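Long-range contacts in DUF4785 domain-containing protein (Legionella pneumophila subsp. pneumophila, PDB 4KH9), which is of unknown function but is a three-domain, mostly beta-strand protein of the DUF4785 family that binds calcium ions: residues A290-Y295 and A319-P324; K10-E15 and L351-Q356; M271-L276 and F283-D288. All coordinates share one frame; numbering follows the deposited sequence.

Contact 1 (A290-Y295 and A319-P324)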
# COMPACT_ATOMS: atom_id res chain seq x y z
N ALA A 290 12.20 7.76 22.64
CA ALA A 290 13.53 7.68 22.02
C ALA A 290 13.84 8.93 21.21
O ALA A 290 15.00 9.33 21.13
CB ALA A 290 13.62 6.44 21.13
N THR A 291 12.80 9.54 20.59
CA THR A 291 12.96 10.72 19.72
C THR A 291 12.00 11.84 20.14
O THR A 291 10.81 11.58 20.31
CB THR A 291 12.74 10.32 18.25
OG1 THR A 291 13.85 9.54 17.83
CG2 THR A 291 12.60 11.51 17.31
N ALA A 292 12.53 13.07 20.26
CA ALA A 292 11.78 14.28 20.59
C ALA A 292 10.71 14.53 19.52
O ALA A 292 11.03 14.64 18.33
CB ALA A 292 12.74 15.48 20.70
N SER A 293 9.44 14.52 19.92
CA SER A 293 8.34 14.69 18.97
C SER A 293 7.06 14.98 19.70
O SER A 293 7.04 15.00 20.93
CB SER A 293 8.17 13.42 18.11
OG SER A 293 7.29 13.61 17.02
N ARG A 294 5.99 15.17 18.95
CA ARG A 294 4.66 15.33 19.52
C ARG A 294 3.96 13.98 19.49
O ARG A 294 3.87 13.33 18.45
CB ARG A 294 3.85 16.41 18.77
CG ARG A 294 2.50 16.67 19.43
CD ARG A 294 1.77 17.79 18.73
NE ARG A 294 0.52 18.10 19.43
CZ ARG A 294 0.43 18.76 20.58
NH1 ARG A 294 1.52 19.16 21.22
NH2 ARG A 294 -0.75 18.98 21.13
N TYR A 295 3.47 13.56 20.65
CA TYR A 295 2.81 12.27 20.79
C TYR A 295 1.41 12.44 21.36
O TYR A 295 1.16 13.35 22.17
CB TYR A 295 3.62 11.36 21.73
CG TYR A 295 4.99 11.02 21.21
CD1 TYR A 295 5.19 9.90 20.40
CD2 TYR A 295 6.10 11.77 21.55
CE1 TYR A 295 6.46 9.57 19.91
CE2 TYR A 295 7.38 11.44 21.09
CZ TYR A 295 7.56 10.33 20.29
OH TYR A 295 8.80 10.02 19.78
N ALA A 319 -2.35 14.89 24.18
CA ALA A 319 -1.31 15.20 23.19
C ALA A 319 -0.34 16.23 23.76
O ALA A 319 -0.76 17.26 24.29
CB ALA A 319 -1.93 15.71 21.89
N GLN A 320 0.96 15.92 23.74
CA GLN A 320 1.99 16.82 24.25
C GLN A 320 3.32 16.57 23.55
O GLN A 320 3.48 15.57 22.84
CB GLN A 320 2.16 16.71 25.78
CG GLN A 320 2.39 15.33 26.36
CD GLN A 320 2.24 15.40 27.86
OE1 GLN A 320 1.17 15.14 28.42
NE2 GLN A 320 3.31 15.81 28.54
N TRP A 321 4.26 17.52 23.71
CA TRP A 321 5.62 17.42 23.19
C TRP A 321 6.44 16.63 24.18
O TRP A 321 6.41 16.96 25.38
CB TRP A 321 6.24 18.80 22.96
CG TRP A 321 7.67 18.72 22.51
CD1 TRP A 321 8.79 18.77 23.30
CD2 TRP A 321 8.13 18.55 21.16
NE1 TRP A 321 9.92 18.62 22.52
CE2 TRP A 321 9.54 18.49 21.20
CE3 TRP A 321 7.48 18.52 19.91
CZ2 TRP A 321 10.31 18.33 20.06
CZ3 TRP A 321 8.24 18.36 18.77
CH2 TRP A 321 9.65 18.29 18.84
N LEU A 322 7.17 15.58 23.72
CA LEU A 322 7.97 14.77 24.64
C LEU A 322 9.41 14.65 24.15
O LEU A 322 9.65 14.25 23.02
CB LEU A 322 7.36 13.35 24.84
CG LEU A 322 5.93 13.24 25.40
CD1 LEU A 322 5.37 11.85 25.21
CD2 LEU A 322 5.84 13.67 26.86
N GLU A 323 10.36 14.98 25.02
CA GLU A 323 11.79 14.84 24.73
C GLU A 323 12.20 13.39 24.99
O GLU A 323 11.47 12.70 25.73
CB GLU A 323 12.62 15.81 25.60
CG GLU A 323 12.52 17.28 25.21
CD GLU A 323 13.22 17.68 23.93
OE1 GLU A 323 14.23 17.04 23.57
OE2 GLU A 323 12.77 18.67 23.31
N PRO A 324 13.37 12.88 24.49
CA PRO A 324 13.78 11.51 24.84
C PRO A 324 13.85 11.30 26.36
O PRO A 324 14.24 12.20 27.09
CB PRO A 324 15.16 11.38 24.20
CG PRO A 324 15.16 12.39 23.10
CD PRO A 324 14.37 13.53 23.62

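Contact 2 (K10-E15 and L351-Q356)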
# COMPACT_ATOMS: atom_id res chain seq x y z
N LYS A 10 13.06 2.80 19.38
CA LYS A 10 14.04 3.05 18.34
C LYS A 10 13.98 4.53 17.96
O LYS A 10 12.89 5.08 17.75
CB LYS A 10 13.75 2.11 17.13
CG LYS A 10 14.58 2.36 15.87
CD LYS A 10 16.00 1.86 15.93
CE LYS A 10 16.60 1.99 14.55
NZ LYS A 10 18.07 1.88 14.58
N ALA A 11 15.13 5.20 17.93
CA ALA A 11 15.18 6.61 17.55
C ALA A 11 15.19 6.75 16.02
O ALA A 11 15.58 5.81 15.32
CB ALA A 11 16.42 7.27 18.15
N TYR A 12 14.74 7.90 15.52
CA TYR A 12 14.77 8.23 14.10
C TYR A 12 15.13 9.72 13.94
O TYR A 12 14.93 10.51 14.87
CB TYR A 12 13.46 7.86 13.38
CG TYR A 12 12.26 8.71 13.73
CD1 TYR A 12 11.52 8.46 14.88
CD2 TYR A 12 11.81 9.72 12.87
CE1 TYR A 12 10.40 9.23 15.20
CE2 TYR A 12 10.67 10.46 13.17
CZ TYR A 12 9.96 10.22 14.34
OH TYR A 12 8.85 10.96 14.67
N GLU A 13 15.72 10.06 12.80
CA GLU A 13 16.09 11.43 12.46
C GLU A 13 14.86 12.07 11.84
O GLU A 13 14.40 11.61 10.80
CB GLU A 13 17.32 11.50 11.52
CG GLU A 13 18.61 10.95 12.13
CD GLU A 13 19.86 11.08 11.29
OE1 GLU A 13 20.02 12.11 10.59
OE2 GLU A 13 20.72 10.17 11.36
N CYS A 14 14.29 13.05 12.53
CA CYS A 14 13.07 13.71 12.11
C CYS A 14 13.34 15.14 11.71
O CYS A 14 13.92 15.90 12.48
CB CYS A 14 12.03 13.65 13.22
SG CYS A 14 10.35 14.01 12.66
N GLU A 15 12.91 15.50 10.49
CA GLU A 15 13.09 16.84 9.91
C GLU A 15 11.93 17.76 10.24
O GLU A 15 12.15 18.95 10.44
CB GLU A 15 13.29 16.77 8.37
CG GLU A 15 12.19 16.05 7.60
CD GLU A 15 12.33 15.99 6.09
OE1 GLU A 15 13.42 16.28 5.56
OE2 GLU A 15 11.33 15.60 5.44
N LEU A 351 -0.69 4.96 21.18
CA LEU A 351 0.20 6.10 21.22
C LEU A 351 0.58 6.47 19.79
O LEU A 351 1.07 5.63 19.04
CB LEU A 351 1.43 5.81 22.10
CG LEU A 351 2.40 6.98 22.33
CD1 LEU A 351 1.80 8.00 23.29
CD2 LEU A 351 3.69 6.48 22.91
N ILE A 352 0.27 7.72 19.40
CA ILE A 352 0.52 8.23 18.05
C ILE A 352 1.72 9.15 18.07
O ILE A 352 1.83 9.98 18.96
CB ILE A 352 -0.74 8.99 17.47
CG1 ILE A 352 -1.96 8.05 17.40
CG2 ILE A 352 -0.46 9.58 16.06
CD1 ILE A 352 -3.30 8.73 17.16
N ASP A 353 2.56 9.05 17.06
CA ASP A 353 3.69 9.96 16.84
C ASP A 353 3.29 10.86 15.70
O ASP A 353 3.22 10.39 14.57
CB ASP A 353 4.99 9.17 16.54
CG ASP A 353 6.23 10.01 16.25
OD1 ASP A 353 6.10 11.26 16.12
OD2 ASP A 353 7.33 9.43 16.19
N TYR A 354 3.04 12.16 15.97
CA TYR A 354 2.63 13.09 14.91
C TYR A 354 3.76 13.42 13.95
O TYR A 354 3.48 13.91 12.86
CB TYR A 354 2.05 14.37 15.50
CG TYR A 354 0.67 14.17 16.06
CD1 TYR A 354 -0.43 14.05 15.22
CD2 TYR A 354 0.44 14.16 17.43
CE1 TYR A 354 -1.72 13.91 15.73
CE2 TYR A 354 -0.84 14.04 17.95
CZ TYR A 354 -1.92 13.88 17.10
OH TYR A 354 -3.19 13.74 17.59
N GLY A 355 5.01 13.12 14.34
CA GLY A 355 6.15 13.30 13.46
C GLY A 355 6.11 12.28 12.33
O GLY A 355 6.56 12.55 11.22
N GLN A 356 5.52 11.10 12.61
CA GLN A 356 5.38 10.00 11.66
C GLN A 356 3.98 9.90 11.12
O GLN A 356 3.79 9.32 10.05
CB GLN A 356 5.74 8.67 12.34
CG GLN A 356 7.23 8.48 12.58
CD GLN A 356 7.48 7.10 13.12
OE1 GLN A 356 7.46 6.12 12.38
NE2 GLN A 356 7.65 6.99 14.42

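Contact 3 (M271-L276 and F283-D288)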
# COMPACT_ATOMS: atom_id res chain seq x y z
N MSE A 271 4.45 1.72 29.10
CA MSE A 271 4.99 0.68 29.99
C MSE A 271 4.02 0.24 31.10
O MSE A 271 3.82 -0.96 31.29
CB MSE A 271 6.29 1.17 30.63
CG MSE A 271 7.39 1.45 29.61
SE MSE A 271 8.91 2.34 30.42
CE MSE A 271 9.53 0.88 31.65
N ASN A 272 3.48 1.18 31.87
CA ASN A 272 2.61 0.87 33.01
C ASN A 272 1.41 1.79 33.02
O ASN A 272 1.58 2.97 32.76
CB ASN A 272 3.37 1.03 34.35
CG ASN A 272 4.58 0.15 34.53
OD1 ASN A 272 4.50 -0.96 35.09
ND2 ASN A 272 5.75 0.66 34.15
N VAL A 273 0.22 1.28 33.35
CA VAL A 273 -0.99 2.11 33.42
C VAL A 273 -1.63 1.86 34.79
O VAL A 273 -1.70 0.72 35.26
CB VAL A 273 -1.96 1.93 32.22
CG1 VAL A 273 -2.36 0.48 31.99
CG2 VAL A 273 -3.19 2.83 32.34
N LYS A 274 -2.02 2.94 35.46
CA LYS A 274 -2.66 2.88 36.77
C LYS A 274 -3.78 3.92 36.82
O LYS A 274 -3.72 4.93 36.11
CB LYS A 274 -1.61 3.11 37.89
CG LYS A 274 -2.11 2.91 39.32
CD LYS A 274 -1.16 3.53 40.36
CE LYS A 274 -1.65 3.36 41.79
NZ LYS A 274 -1.55 1.95 42.26
N LYS A 275 -4.80 3.65 37.63
CA LYS A 275 -5.91 4.57 37.88
C LYS A 275 -5.45 5.48 39.01
O LYS A 275 -4.99 4.99 40.05
CB LYS A 275 -7.20 3.79 38.20
CG LYS A 275 -8.43 4.64 38.45
CD LYS A 275 -9.61 3.74 38.82
CE LYS A 275 -10.55 4.41 39.79
NZ LYS A 275 -11.65 3.53 40.23
N LEU A 276 -5.44 6.79 38.75
CA LEU A 276 -4.98 7.82 39.69
C LEU A 276 -6.12 8.28 40.59
O LEU A 276 -5.91 8.42 41.80
CB LEU A 276 -4.39 9.02 38.88
CG LEU A 276 -3.52 10.05 39.61
CD1 LEU A 276 -2.17 9.48 40.01
CD2 LEU A 276 -3.28 11.27 38.74
N PHE A 283 -6.34 8.48 34.75
CA PHE A 283 -5.34 7.43 34.62
C PHE A 283 -4.01 8.05 34.30
O PHE A 283 -3.96 9.14 33.73
CB PHE A 283 -5.72 6.41 33.53
CG PHE A 283 -7.06 5.75 33.74
CD1 PHE A 283 -8.23 6.35 33.29
CD2 PHE A 283 -7.15 4.55 34.44
CE1 PHE A 283 -9.47 5.77 33.55
CE2 PHE A 283 -8.40 3.96 34.68
CZ PHE A 283 -9.54 4.58 34.23
N VAL A 284 -2.93 7.36 34.68
CA VAL A 284 -1.56 7.78 34.41
C VAL A 284 -0.82 6.62 33.72
O VAL A 284 -0.92 5.48 34.15
CB VAL A 284 -0.77 8.32 35.64
CG1 VAL A 284 -1.23 9.73 36.02
CG2 VAL A 284 -0.84 7.39 36.84
N VAL A 285 -0.10 6.92 32.64
CA VAL A 285 0.65 5.91 31.89
C VAL A 285 2.10 6.35 31.80
O VAL A 285 2.36 7.50 31.43
CB VAL A 285 0.07 5.64 30.46
CG1 VAL A 285 0.63 4.34 29.86
CG2 VAL A 285 -1.44 5.58 30.47
N THR A 286 3.04 5.42 32.05
CA THR A 286 4.47 5.69 31.87
C THR A 286 4.79 5.49 30.37
O THR A 286 4.27 4.56 29.74
CB THR A 286 5.31 4.81 32.82
OG1 THR A 286 5.06 5.20 34.17
CG2 THR A 286 6.80 4.89 32.54
N VAL A 287 5.63 6.37 29.81
CA VAL A 287 6.03 6.35 28.40
C VAL A 287 7.55 6.47 28.31
O VAL A 287 8.14 7.33 28.94
CB VAL A 287 5.32 7.48 27.58
CG1 VAL A 287 5.57 7.34 26.08
CG2 VAL A 287 3.83 7.58 27.87
N ASP A 288 8.18 5.61 27.51
CA ASP A 288 9.61 5.65 27.21
C ASP A 288 9.74 6.25 25.79
O ASP A 288 9.16 5.72 24.86
CB ASP A 288 10.26 4.26 27.34
CG ASP A 288 11.78 4.26 27.20
OD1 ASP A 288 12.42 5.28 27.58
OD2 ASP A 288 12.34 3.24 26.75

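Contact 1 (A290-Y295 and A319-P324)
Trp321 holds CG anti to its backbone N (chi1 176°), and its indole lies over the backbone of Ser293 on the partner strand. Arg294, the residue paired with Trp321, also has CG anti to N (chi1 -175°). Its chain runs extended to NE. Beyond it the guanidinium has Ala319 C and Gln320 N over one face. The two residues form a non-hydrogen-bonded pair of an antiparallel hairpin, strands 293-302 and 312-322. The hydrogen-bonded pairs on either side are Ser293 with Leu322 and Tyr295 with Gln320. Each of these has two backbone bonds, and the straightest is Leu322 N to Ser293 O at 2.9 Å.

The benzo part of the indole sits above the peptide, with Trp321 CE3 3.6 Å from Ser293 C. Trp321 CZ2 reaches Ala292 CB at 3.8 Å. Within its own segment, Trp321 NE1 donates to Glu323 OE2 at 3.0 Å. That oxygen lies in the indole plane but is met from above the plane of its own carboxylate. Arg22 makes a cation-pi contact with the same indole.

On the other face of the sheet, Leu322 CD1 packs against Tyr295 CD2 at 3.7 Å. The Tyr295 hydroxyl turns back along its own segment and donates to Thr291 O at 2.6 Å, in the carbonyl plane. Past the strand ends, the Pro324 ring rests against Ala290 O, its CG 3.6 Å away.

Arg294 NH2 is 3.6 Å from Ala319 CB. NH1 bonds to the carbonyls of Ser21 and Glu23 and ties the hairpin to the N-terminal segment. The Ala319 side chain is near that of Asp27, a calcium ligand seen in this protein, though no ion is bound there in this chain. The carbonyl dipoles at NH1 would probably stabilise the positive charge.

Contact 2 (K10-E15 and L351-Q356)
Tyr12 and Asp353 reach toward each other tip to tip, and the carboxylate belongs to an Asx turn at the end of strand 345-353. In that turn Asp353 OD1 accepts from Gly355 N at 2.8 Å. The contact brings a loop near the N-terminus against the C-terminal E-set domain.

The phenol donates from Tyr12 OH to Asp353 OD2 at 2.6 Å. It meets the oxygen on its syn side, somewhat out of the carboxylate plane. Ring and carboxylate planes stand 50° apart. Tyr12 has CG between its backbone N and carbonyl carbon (chi1 70°), and its CB already points toward the turn.

Gln356 comes over one face of the same ring, toward the rim. Its amide plane is turned 56° from the ring plane. Gln356 CG lies 3.7 Å from Tyr12 CZ, and Gln356 NE2 lies 3.6 Å from Tyr12 CE1. This NE2 donates to Asp353 OD2 at 3.0 Å. Tyr12 OH and Gln356 NE2 approach OD2 from the same face of the carboxylate. Ser267 also bonds to OD2, and Ser293 to OD1, so this buried carboxylate is gripped by several donors. Such a setting would probably favour its charged form.

Gln356 OE1 accepts from the backbone N of Ile265. Both ends of the amide thus have a partner, which supports its orientation. Gly355 packs where the ring tip and Cys14 converge, its CA 3.8 Å from Tyr12 OH. Cys14 is in a disulfide with Cys17, and its SG stands 4.3 Å from Gly355 O.

Contact 3 (M271-L276 and F283-D288)
Phe283 packs across Lys275 in an antiparallel beta hairpin, strands 268-278 and 281-289 of the C-terminal E-set domain. The Phe283 CB lies 3.6 Å from Lys274 O. Phe283 CG, set anti to the carbonyl carbon (chi1 -57°), is 4.2 Å from Lys274 O. Next along the ring, CD2 meets Lys275 CA at 3.7 Å. CE2 then touches Lys275 CB, also at 3.7 Å, and is nearly as close to Lys275 CG. The lysine chain leads away from there, and its NZ forms a salt bridge with Asp341. The ring itself meets Phe331 of strand 325-333.

Val273 and Val285 share this face of the sheet. They lie side by side and point the same way, CG2 to CG2. On the other face lies Val284, and Leu276 CD2 touches Val284 CG1 at 3.7 Å. Four backbone bonds join the strands, two of them closing the Lys274 and Val284 pair. Asn272 N finds no partner in the model, although Asn272 OD1 bonds to Thr3. At the far end Met271, a selenomethionine, has SE 3.9 Å from both Thr286 CG2 and Asp288 CB.

Overall arrangement
All three contacts lie in or against the C-terminal E-set domain, on the same side of the chain's centre. Contact 3 is the first of the two hairpins, and contact 1 follows directly, since strand 281-289 leads into strand 293-302. Their centres are about 16 Å apart, and they belong to different sheets. Contact 2 brackets both along the chain, joining residues 10-15 to 351-356. Its centre is about 8 Å from that of contact 1, in whose sheet strand 345-353 neighbours strand 293-302; a backbone bond between Arg294 and Tyr354 links the two. The centres of contacts 2 and 3 are about 21 Å apart, and they touch through Val287 and Leu351. The N-terminal segment is thereby built into the last domain.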